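Local coordinates for protein toxin Tse2 (Pseudomonas aeruginosa, PDB 5AKO) that is secreted by the H1 type VI secretion system into the cytoplasm of recipient cells, where it likely acts as a NAD-dependent cytotoxin, at residues L65-P73 / A82-Y93; F116-P125 / F164-K175. All blocks are in the same frame, centred on the assembly; numbering follows the deposited sequence.

Contact 1: L65-P73 / A82-Y93; sequences LLHPTFDSP and APDIVAGRDGLY
Thr69 and Asp84 pin together two parts of the long connection between strands 33-37 and 100-103 of this ADP-ribosyltransferase-type toxin domain. Here the segments are joined largely by side-chain-to-backbone bonds of these two residues. From Asp84 outward, CB rests on Pro68 CB at 3.6 Å, an apolar step at the base of a polar residue. Next, CG passes 3.1 Å from Thr69 OG1. At the tip, OD1 lies 3.4 Å from the same OG1, at too poor an angle for a hydrogen bond. OD2 accepts from Thr69 N at 3.1 Å, and this N-H arrives from above the carboxylate plane, about 50° out of it. Threonine returns the bond: with chi1 at 60°, its OG1 sits between its own N and carbonyl carbon and accepts from Asp84 N at 2.9 Å. Each residue thus offers its N-H to the other's side chain, which suits short polar residues with oxygens close to the main chain. Thr69 O adds only weak bonds, from Asp84 N and Ile85 N. Beside this polar clasp, the beta-branch methyl of isoleucine, Ile85 CG2, packs against both the proline, at Pro68 CG (3.6 Å), and the ring, at Phe70 CE1. The chain of another protein forms backbone hydrogen bonds with nearby Ala87. Phe70 and Tyr93 make an offset edge-to-face pair, the edge of Phe70 toward the face of Tyr93, planes 71° apart, bringing Phe70 CD1 to 3.8 Å from Tyr93 CZ.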
loop_
_atom_site.group_PDB
_atom_site.type_symbol
_atom_site.label_atom_id
_atom_site.label_comp_id
_atom_site.label_asym_id
_atom_site.label_seq_id
_atom_site.Cartn_x
_atom_site.Cartn_y
_atom_site.Cartn_z
ATOM N N LEU C 65 16.115 21.393 14.669
ATOM C CA LEU C 65 14.654 21.522 14.602
ATOM C C LEU C 65 14.050 21.048 13.282
ATOM O O LEU C 65 12.905 20.647 13.226
ATOM C CB LEU C 65 14.265 22.978 14.876
ATOM C CG LEU C 65 14.460 23.490 16.325
ATOM C CD1 LEU C 65 13.970 24.915 16.433
ATOM C CD2 LEU C 65 13.708 22.646 17.336
ATOM N N LEU C 66 14.815 21.172 12.225
ATOM C CA LEU C 66 14.406 20.779 10.915
ATOM C C LEU C 66 15.150 19.518 10.453
ATOM O O LEU C 66 15.249 19.265 9.259
ATOM C CB LEU C 66 14.718 21.919 9.938
ATOM C CG LEU C 66 14.103 23.280 10.221
ATOM C CD1 LEU C 66 14.602 24.325 9.238
ATOM C CD2 LEU C 66 12.615 23.258 10.174
ATOM N N HIS C 67 15.688 18.752 11.392
ATOM C CA HIS C 67 16.273 17.469 11.070
ATOM C C HIS C 67 15.158 16.470 10.937
ATOM O O HIS C 67 14.272 16.423 11.783
ATOM C CB HIS C 67 17.224 16.977 12.180
ATOM C CG HIS C 67 18.539 17.673 12.201
ATOM N ND1 HIS C 67 19.678 17.086 12.696
ATOM C CD2 HIS C 67 18.895 18.923 11.825
ATOM C CE1 HIS C 67 20.689 17.931 12.590
ATOM N NE2 HIS C 67 20.240 19.055 12.058
ATOM N N PRO C 68 15.192 15.662 9.899
ATOM C CA PRO C 68 14.231 14.581 9.797
ATOM C C PRO C 68 14.739 13.377 10.560
ATOM O O PRO C 68 15.950 13.233 10.689
ATOM C CB PRO C 68 14.278 14.232 8.315
ATOM C CG PRO C 68 15.674 14.540 7.902
ATOM C CD PRO C 68 16.024 15.760 8.679
ATOM N N THR C 69 13.834 12.504 11.001
ATOM C CA THR C 69 14.229 11.184 11.477
ATOM C C THR C 69 14.950 10.457 10.333
ATOM O O THR C 69 14.518 10.494 9.147
ATOM C CB THR C 69 13.021 10.306 11.929
ATOM O OG1 THR C 69 12.131 10.112 10.815
ATOM C CG2 THR C 69 12.251 10.934 13.095
ATOM N N PHE C 70 16.008 9.741 10.715
ATOM C CA PHE C 70 16.784 8.917 9.805
ATOM C C PHE C 70 16.552 7.419 9.968
ATOM O O PHE C 70 16.933 6.639 9.120
ATOM C CB PHE C 70 18.260 9.232 10.006
ATOM C CG PHE C 70 18.608 10.641 9.618
ATOM C CD1 PHE C 70 18.720 10.990 8.268
ATOM C CD2 PHE C 70 18.785 11.624 10.591
ATOM C CE1 PHE C 70 19.039 12.291 7.901
ATOM C CE2 PHE C 70 19.053 12.943 10.217
ATOM C CZ PHE C 70 19.185 13.277 8.871
ATOM N N ASP C 71 15.939 7.005 11.058
ATOM C CA ASP C 71 15.747 5.584 11.257
ATOM C C ASP C 71 14.374 5.321 11.827
ATOM O O ASP C 71 13.629 6.256 12.151
ATOM C CB ASP C 71 16.849 5.033 12.185
ATOM C CG ASP C 71 16.909 5.743 13.548
ATOM O OD1 ASP C 71 15.905 6.330 14.005
ATOM O OD2 ASP C 71 17.986 5.702 14.187
ATOM N N SER C 72 14.043 4.036 11.952
ATOM C CA SER C 72 12.997 3.627 12.854
ATOM C C SER C 72 13.657 2.776 13.923
ATOM O O SER C 72 14.190 1.678 13.633
ATOM C CB SER C 72 11.884 2.866 12.140
ATOM O OG SER C 72 12.355 1.899 11.238
ATOM N N PRO C 73 13.640 3.278 15.173
ATOM C CA PRO C 73 14.257 2.510 16.247
ATOM C C PRO C 73 13.501 1.203 16.389
ATOM O O PRO C 73 12.320 1.170 16.027
ATOM C CB PRO C 73 14.027 3.390 17.470
ATOM C CG PRO C 73 12.733 4.080 17.184
ATOM C CD PRO C 73 12.732 4.323 15.694
ATOM N N ALA C 82 8.063 4.799 9.989
ATOM C CA ALA C 82 8.862 4.980 8.745
ATOM C C ALA C 82 9.764 6.202 8.889
ATOM O O ALA C 82 9.309 7.199 9.405
ATOM C CB ALA C 82 7.963 5.124 7.519
ATOM N N PRO C 83 11.053 6.106 8.512
ATOM C CA PRO C 83 11.957 7.274 8.529
ATOM C C PRO C 83 11.473 8.377 7.605
ATOM O O PRO C 83 10.973 8.090 6.567
ATOM C CB PRO C 83 13.292 6.722 7.983
ATOM C CG PRO C 83 13.104 5.267 7.941
ATOM C CD PRO C 83 11.679 4.985 7.807
ATOM N N ASP C 84 11.659 9.617 7.980
ATOM C CA ASP C 84 11.208 10.710 7.132
ATOM C C ASP C 84 12.006 10.726 5.826
ATOM O O ASP C 84 11.470 10.975 4.767
ATOM C CB ASP C 84 11.394 12.050 7.831
ATOM C CG ASP C 84 10.578 12.206 9.103
ATOM O OD1 ASP C 84 9.522 11.549 9.264
ATOM O OD2 ASP C 84 10.998 13.050 9.948
ATOM N N ILE C 85 13.294 10.447 5.900
ATOM C CA ILE C 85 14.125 10.340 4.697
ATOM C C ILE C 85 15.016 9.101 4.778
ATOM O O ILE C 85 15.319 8.641 5.841
ATOM C CB ILE C 85 14.954 11.629 4.530
ATOM C CG1 ILE C 85 15.636 11.677 3.173
ATOM C CG2 ILE C 85 15.985 11.768 5.631
ATOM C CD1 ILE C 85 16.310 13.006 2.838
ATOM N N VAL C 86 15.436 8.597 3.630
ATOM C CA VAL C 86 16.138 7.336 3.474
ATOM C C VAL C 86 17.278 7.458 2.429
ATOM O O VAL C 86 17.079 7.966 1.313
ATOM C CB VAL C 86 15.124 6.290 2.906
ATOM C CG1 VAL C 86 15.807 5.036 2.478
ATOM C CG2 VAL C 86 14.056 5.956 3.943
ATOM N N ALA C 87 18.457 6.968 2.779
ATOM C CA ALA C 87 19.609 6.996 1.903
ATOM C C ALA C 87 19.598 5.841 0.920
ATOM O O ALA C 87 19.110 4.762 1.236
ATOM C CB ALA C 87 20.884 6.918 2.754
ATOM N N GLY C 88 20.223 6.030 -0.237
ATOM C CA GLY C 88 20.649 4.910 -1.085
ATOM C C GLY C 88 21.652 3.984 -0.378
ATOM O O GLY C 88 22.118 4.282 0.749
ATOM N N ARG C 89 21.981 2.842 -1.000
ATOM C CA ARG C 89 22.954 1.904 -0.406
ATOM C C ARG C 89 24.328 2.565 -0.284
ATOM O O ARG C 89 25.047 2.268 0.631
ATOM C CB ARG C 89 23.057 0.578 -1.195
ATOM C CG ARG C 89 21.798 -0.247 -1.178
ATOM C CD ARG C 89 21.458 -0.842 0.190
ATOM N NE ARG C 89 22.216 -2.071 0.424
ATOM C CZ ARG C 89 21.902 -3.017 1.311
ATOM N NH1 ARG C 89 20.845 -2.876 2.110
ATOM N NH2 ARG C 89 22.658 -4.110 1.406
ATOM N N ASP C 90 24.648 3.471 -1.203
ATOM C CA ASP C 90 25.899 4.256 -1.187
ATOM C C ASP C 90 26.027 5.244 -0.018
ATOM O O ASP C 90 27.072 5.870 0.134
ATOM C CB ASP C 90 26.032 5.038 -2.501
ATOM C CG ASP C 90 24.785 5.873 -2.840
ATOM O OD1 ASP C 90 23.922 6.140 -1.964
ATOM O OD2 ASP C 90 24.672 6.300 -4.000
ATOM N N GLY C 91 24.999 5.369 0.821
ATOM C CA GLY C 91 24.995 6.363 1.929
ATOM C C GLY C 91 24.553 7.791 1.564
ATOM O O GLY C 91 24.600 8.673 2.402
ATOM N N LEU C 92 24.118 8.009 0.330
ATOM C CA LEU C 92 23.760 9.347 -0.147
ATOM C C LEU C 92 22.230 9.588 -0.101
ATOM O O LEU C 92 21.424 8.752 -0.499
ATOM C CB LEU C 92 24.280 9.563 -1.578
ATOM C CG LEU C 92 25.817 9.688 -1.787
ATOM C CD1 LEU C 92 26.209 9.557 -3.249
ATOM C CD2 LEU C 92 26.357 11.023 -1.273
ATOM N N TYR C 93 21.847 10.717 0.435
ATOM C CA TYR C 93 20.447 11.133 0.482
ATOM C C TYR C 93 20.121 11.904 -0.782
ATOM O O TYR C 93 20.647 12.971 -0.993
ATOM C CB TYR C 93 20.202 11.984 1.707
ATOM C CG TYR C 93 20.302 11.171 2.958
ATOM C CD1 TYR C 93 21.544 10.970 3.596
ATOM C CD2 TYR C 93 19.221 10.532 3.447
ATOM C CE1 TYR C 93 21.658 10.176 4.711
ATOM C CE2 TYR C 93 19.315 9.728 4.556
ATOM C CZ TYR C 93 20.528 9.566 5.201
ATOM O OH TYR C 93 20.581 8.769 6.324
#

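Contact 2: F116-P125 / F164-K175; sequences FVIPDGTDIP and FVRNAIRRQWEK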
loop_
_atom_site.group_PDB
_atom_site.type_symbol
_atom_site.label_atom_id
_atom_site.label_comp_id
_atom_site.label_asym_id
_atom_site.label_seq_id
_atom_site.Cartn_x
_atom_site.Cartn_y
_atom_site.Cartn_z
ATOM N N PHE C 116 7.904 26.166 15.265
ATOM C CA PHE C 116 9.006 26.973 14.861
ATOM C C PHE C 116 8.626 27.536 13.513
ATOM O O PHE C 116 8.221 26.773 12.648
ATOM C CB PHE C 116 10.259 26.127 14.754
ATOM C CG PHE C 116 11.419 26.849 14.155
ATOM C CD1 PHE C 116 12.167 27.702 14.917
ATOM C CD2 PHE C 116 11.737 26.702 12.822
ATOM C CE1 PHE C 116 13.243 28.391 14.371
ATOM C CE2 PHE C 116 12.783 27.418 12.259
ATOM C CZ PHE C 116 13.542 28.257 13.031
ATOM N N VAL C 117 8.831 28.853 13.313
ATOM C CA VAL C 117 8.308 29.586 12.139
ATOM C C VAL C 117 9.402 29.884 11.133
ATOM O O VAL C 117 10.435 30.386 11.512
ATOM C CB VAL C 117 7.741 30.957 12.517
ATOM C CG1 VAL C 117 7.169 31.614 11.285
ATOM C CG2 VAL C 117 6.673 30.854 13.623
ATOM N N ILE C 118 9.164 29.557 9.860
ATOM C CA ILE C 118 10.068 29.840 8.754
ATOM C C ILE C 118 9.367 30.869 7.882
ATOM O O ILE C 118 8.388 30.539 7.158
ATOM C CB ILE C 118 10.372 28.598 7.932
ATOM C CG1 ILE C 118 11.018 27.519 8.826
ATOM C CG2 ILE C 118 11.278 28.945 6.758
ATOM C CD1 ILE C 118 11.419 26.263 8.055
ATOM N N PRO C 119 9.786 32.142 8.018
ATOM C CA PRO C 119 8.907 33.150 7.418
ATOM C C PRO C 119 9.054 33.205 5.921
ATOM O O PRO C 119 10.127 32.893 5.394
ATOM C CB PRO C 119 9.394 34.450 8.053
ATOM C CG PRO C 119 9.848 33.994 9.417
ATOM C CD PRO C 119 10.568 32.704 9.124
ATOM N N ASP C 120 7.987 33.584 5.228
ATOM C CA ASP C 120 8.142 33.953 3.824
ATOM C C ASP C 120 9.422 34.767 3.713
ATOM O O ASP C 120 9.689 35.604 4.570
ATOM C CB ASP C 120 6.970 34.820 3.365
ATOM C CG ASP C 120 6.863 36.098 4.166
ATOM O OD1 ASP C 120 6.616 35.997 5.380
ATOM O OD2 ASP C 120 7.052 37.204 3.606
ATOM N N GLY C 121 10.212 34.522 2.685
ATOM C CA GLY C 121 11.431 35.308 2.444
ATOM C C GLY C 121 12.712 34.748 3.063
ATOM O O GLY C 121 13.788 35.318 2.892
ATOM N N THR C 122 12.624 33.628 3.782
ATOM C CA THR C 122 13.799 33.014 4.364
ATOM C C THR C 122 14.703 32.424 3.288
ATOM O O THR C 122 14.219 31.838 2.318
ATOM C CB THR C 122 13.394 31.885 5.298
ATOM O OG1 THR C 122 12.532 32.421 6.296
ATOM C CG2 THR C 122 14.640 31.266 5.944
ATOM N N ASP C 123 15.995 32.612 3.445
ATOM C CA ASP C 123 16.989 32.061 2.510
ATOM C C ASP C 123 17.108 30.556 2.667
ATOM O O ASP C 123 17.287 30.060 3.773
ATOM C CB ASP C 123 18.352 32.730 2.721
ATOM C CG ASP C 123 18.371 34.225 2.199
ATOM O OD1 ASP C 123 17.366 34.711 1.615
ATOM O OD2 ASP C 123 19.382 34.932 2.374
ATOM N N ILE C 124 16.984 29.853 1.554
ATOM C CA ILE C 124 17.149 28.447 1.515
ATOM C C ILE C 124 18.608 28.036 1.271
ATOM O O ILE C 124 19.216 28.354 0.220
ATOM C CB ILE C 124 16.287 27.847 0.393
ATOM C CG1 ILE C 124 14.806 28.190 0.597
ATOM C CG2 ILE C 124 16.479 26.331 0.348
ATOM C CD1 ILE C 124 13.904 27.898 -0.601
ATOM N N PRO C 125 19.192 27.255 2.202
ATOM C CA PRO C 125 20.579 26.885 1.961
ATOM C C PRO C 125 20.798 26.295 0.570
ATOM O O PRO C 125 19.914 25.572 0.053
ATOM C CB PRO C 125 20.854 25.863 3.056
ATOM C CG PRO C 125 19.964 26.311 4.172
ATOM C CD PRO C 125 18.704 26.720 3.483
ATOM N N PHE C 164 19.577 26.470 7.813
ATOM C CA PHE C 164 18.216 26.855 7.501
ATOM C C PHE C 164 17.504 27.403 8.741
ATOM O O PHE C 164 16.722 28.351 8.657
ATOM C CB PHE C 164 17.425 25.665 6.939
ATOM C CG PHE C 164 16.237 26.053 6.055
ATOM C CD1 PHE C 164 15.823 27.348 5.918
ATOM C CD2 PHE C 164 15.583 25.105 5.337
ATOM C CE1 PHE C 164 14.749 27.663 5.121
ATOM C CE2 PHE C 164 14.535 25.429 4.498
ATOM C CZ PHE C 164 14.103 26.715 4.414
ATOM N N VAL C 165 17.723 26.783 9.885
ATOM C CA VAL C 165 17.184 27.299 11.149
ATOM C C VAL C 165 17.691 28.715 11.403
ATOM O O VAL C 165 16.916 29.615 11.721
ATOM C CB VAL C 165 17.605 26.423 12.335
ATOM C CG1 VAL C 165 17.249 27.091 13.650
ATOM C CG2 VAL C 165 16.967 25.041 12.247
ATOM N N ARG C 166 18.991 28.912 11.230
ATOM C CA ARG C 166 19.617 30.204 11.493
ATOM C C ARG C 166 19.088 31.256 10.532
ATOM O O ARG C 166 18.834 32.372 10.945
ATOM C CB ARG C 166 21.140 30.112 11.312
ATOM C CG ARG C 166 21.866 29.199 12.289
ATOM C CD ARG C 166 23.361 29.282 11.996
ATOM N NE ARG C 166 24.115 28.207 12.605
ATOM C CZ ARG C 166 24.688 28.244 13.806
ATOM N NH1 ARG C 166 24.590 29.305 14.596
ATOM N NH2 ARG C 166 25.358 27.182 14.252
ATOM N N ASN C 167 18.916 30.904 9.253
ATOM C CA ASN C 167 18.365 31.854 8.270
ATOM C C ASN C 167 16.978 32.281 8.677
ATOM O O ASN C 167 16.593 33.466 8.504
ATOM C CB ASN C 167 18.315 31.255 6.861
ATOM C CG ASN C 167 19.686 30.956 6.300
ATOM O OD1 ASN C 167 20.702 31.249 6.920
ATOM N ND2 ASN C 167 19.715 30.310 5.139
ATOM N N ALA C 168 16.232 31.335 9.243
ATOM C CA ALA C 168 14.830 31.600 9.599
ATOM C C ALA C 168 14.720 32.586 10.752
ATOM O O ALA C 168 13.841 33.436 10.781
ATOM C CB ALA C 168 14.113 30.296 9.940
ATOM N N ILE C 169 15.632 32.448 11.703
ATOM C CA ILE C 169 15.712 33.354 12.850
ATOM C C ILE C 169 16.132 34.791 12.416
ATOM O O ILE C 169 15.411 35.755 12.673
ATOM C CB ILE C 169 16.674 32.778 13.883
ATOM C CG1 ILE C 169 16.100 31.452 14.413
ATOM C CG2 ILE C 169 16.893 33.773 15.030
ATOM C CD1 ILE C 169 17.117 30.584 15.135
ATOM N N ARG C 170 17.243 34.916 11.700
ATOM C CA ARG C 170 17.581 36.194 11.029
ATOM C C ARG C 170 16.364 36.810 10.340
ATOM O O ARG C 170 16.026 37.966 10.574
ATOM C CB ARG C 170 18.696 36.017 9.996
ATOM C CG ARG C 170 20.068 35.829 10.615
ATOM C CD ARG C 170 21.107 35.297 9.632
ATOM N NE ARG C 170 22.220 34.684 10.371
ATOM C CZ ARG C 170 22.814 33.526 10.065
ATOM N NH1 ARG C 170 22.417 32.790 9.019
ATOM N NH2 ARG C 170 23.808 33.087 10.826
ATOM N N ARG C 171 15.685 36.021 9.523
ATOM C CA ARG C 171 14.528 36.507 8.768
ATOM C C ARG C 171 13.362 36.879 9.662
ATOM O O ARG C 171 12.617 37.793 9.324
ATOM C CB ARG C 171 14.101 35.472 7.747
ATOM C CG ARG C 171 12.898 35.839 6.944
ATOM C CD ARG C 171 13.183 36.919 5.926
ATOM N NE ARG C 171 11.901 37.360 5.450
ATOM C CZ ARG C 171 11.600 38.605 5.076
ATOM N NH1 ARG C 171 12.523 39.579 5.019
ATOM N NH2 ARG C 171 10.351 38.872 4.748
ATOM N N GLN C 172 13.197 36.224 10.812
ATOM C CA GLN C 172 12.165 36.687 11.778
ATOM C C GLN C 172 12.420 38.133 12.261
ATOM O O GLN C 172 11.459 38.906 12.408
ATOM C CB GLN C 172 12.043 35.737 12.983
ATOM C CG GLN C 172 11.153 34.520 12.728
ATOM C CD GLN C 172 11.001 33.657 13.976
ATOM O OE1 GLN C 172 10.757 34.180 15.068
ATOM N NE2 GLN C 172 11.155 32.325 13.827
ATOM N N TRP C 173 13.690 38.471 12.531
ATOM C CA TRP C 173 14.046 39.793 13.024
ATOM C C TRP C 173 14.008 40.853 11.913
ATOM O O TRP C 173 13.541 41.964 12.141
ATOM C CB TRP C 173 15.355 39.730 13.850
ATOM C CG TRP C 173 15.043 39.018 15.140
ATOM C CD1 TRP C 173 15.234 37.683 15.419
ATOM C CD2 TRP C 173 14.361 39.566 16.279
ATOM N NE1 TRP C 173 14.754 37.383 16.672
ATOM C CE2 TRP C 173 14.212 38.518 17.224
ATOM C CE3 TRP C 173 13.882 40.849 16.604
ATOM C CZ2 TRP C 173 13.612 38.720 18.484
ATOM C CZ3 TRP C 173 13.280 41.046 17.853
ATOM C CH2 TRP C 173 13.156 39.984 18.775
ATOM N N GLU C 174 14.408 40.500 10.692
ATOM C CA GLU C 174 14.266 41.425 9.546
ATOM C C GLU C 174 12.814 41.788 9.291
ATOM O O GLU C 174 12.493 42.906 8.897
ATOM C CB GLU C 174 14.818 40.810 8.250
ATOM C CG GLU C 174 16.312 40.545 8.257
ATOM C CD GLU C 174 16.781 39.724 7.053
ATOM O OE1 GLU C 174 16.009 39.536 6.070
ATOM O OE2 GLU C 174 17.941 39.265 7.095
ATOM N N LYS C 175 11.945 40.809 9.471
ATOM C CA LYS C 175 10.539 40.982 9.217
ATOM C C LYS C 175 9.958 41.889 10.302
ATOM O O LYS C 175 9.123 42.744 10.022
ATOM C CB LYS C 175 9.841 39.617 9.211
ATOM C CG LYS C 175 8.852 39.489 8.068
ATOM C CD LYS C 175 7.775 38.419 8.236
ATOM C CE LYS C 175 6.529 38.826 7.409
ATOM N NZ LYS C 175 5.742 37.717 6.799
HETATM O O HOH W 1 9.730 30.452 16.039
HETATM O O HOH W 2 16.708 34.350 5.787
#
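The end of strand 114-118 and the type II turn after it lie across helix 154-176, with Phe116 and Ile118 against Ala168, whose methyl lets the backbones approach closely. Phe116 CZ touches Ala168 CB at 3.7 Å, while Val165 O and Ile169 CG1 meet the ring at its edge. Gln172, extended beyond CG, donates from NE2 to Val117 O at 3.1 Å, and a water joins this nitrogen to Val117 N. In the Pro119-Thr122 turn, Gly121 takes the third position with positive phi (92°), where glycine is comfortable. Thr122 OG1 bonds to Pro119 O at 2.6 Å, in the carbonyl plane on a lone pair, and Thr122 N donates to that same oxygen. The strand crosses the helix at 78°, and the turn then meets Ala168, Arg171, Gln172 and Lys175, all on one side of it. Arg171, bent at chi2, sends NE to Asp120 O at 3.0 Å, the carbonyl oxygen lying near the guanidinium edge. The Asp120 carboxylate pairs with Lys175, although the modelled OD1-NZ separation is too short to be trusted, and forms a long salt bridge to Arg171. Farther on, Asn167 ND2 gives a nearly straight bond (168°) to Asp123 O at 2.8 Å, from above the carbonyl plane. Pro125 CD sits over one face of the Phe164 ring, a CH-pi contact 4.0 Å from its centroid, while Thr122 CG2 meets the ring edge in plane.

Contact 1 and contact 2, centred 24 Å apart on opposite sides of the chain's centre, share helix 154-176: contact 1 leans on it through Pro68 and Phe70, whereas contact 2 includes its second half. Loop 65-73 also joins them directly, because Leu65 CD1 packs on Phe116 CD1 and Leu66 reaches Ile118, Phe164 and Val165. Both are partly buried, but contact 2 buries about twice the surface, 822 against 398 Å². Contact 1 clips loop to loop with short side chains bonded to backbone, next to the chain of another protein. Contact 2 sets a strand and turn on a helix, apolar around Phe164, Ala168 and Ile169, with Arg171 and Lys175 near the helix C-terminus meeting the Asp120 carboxylate.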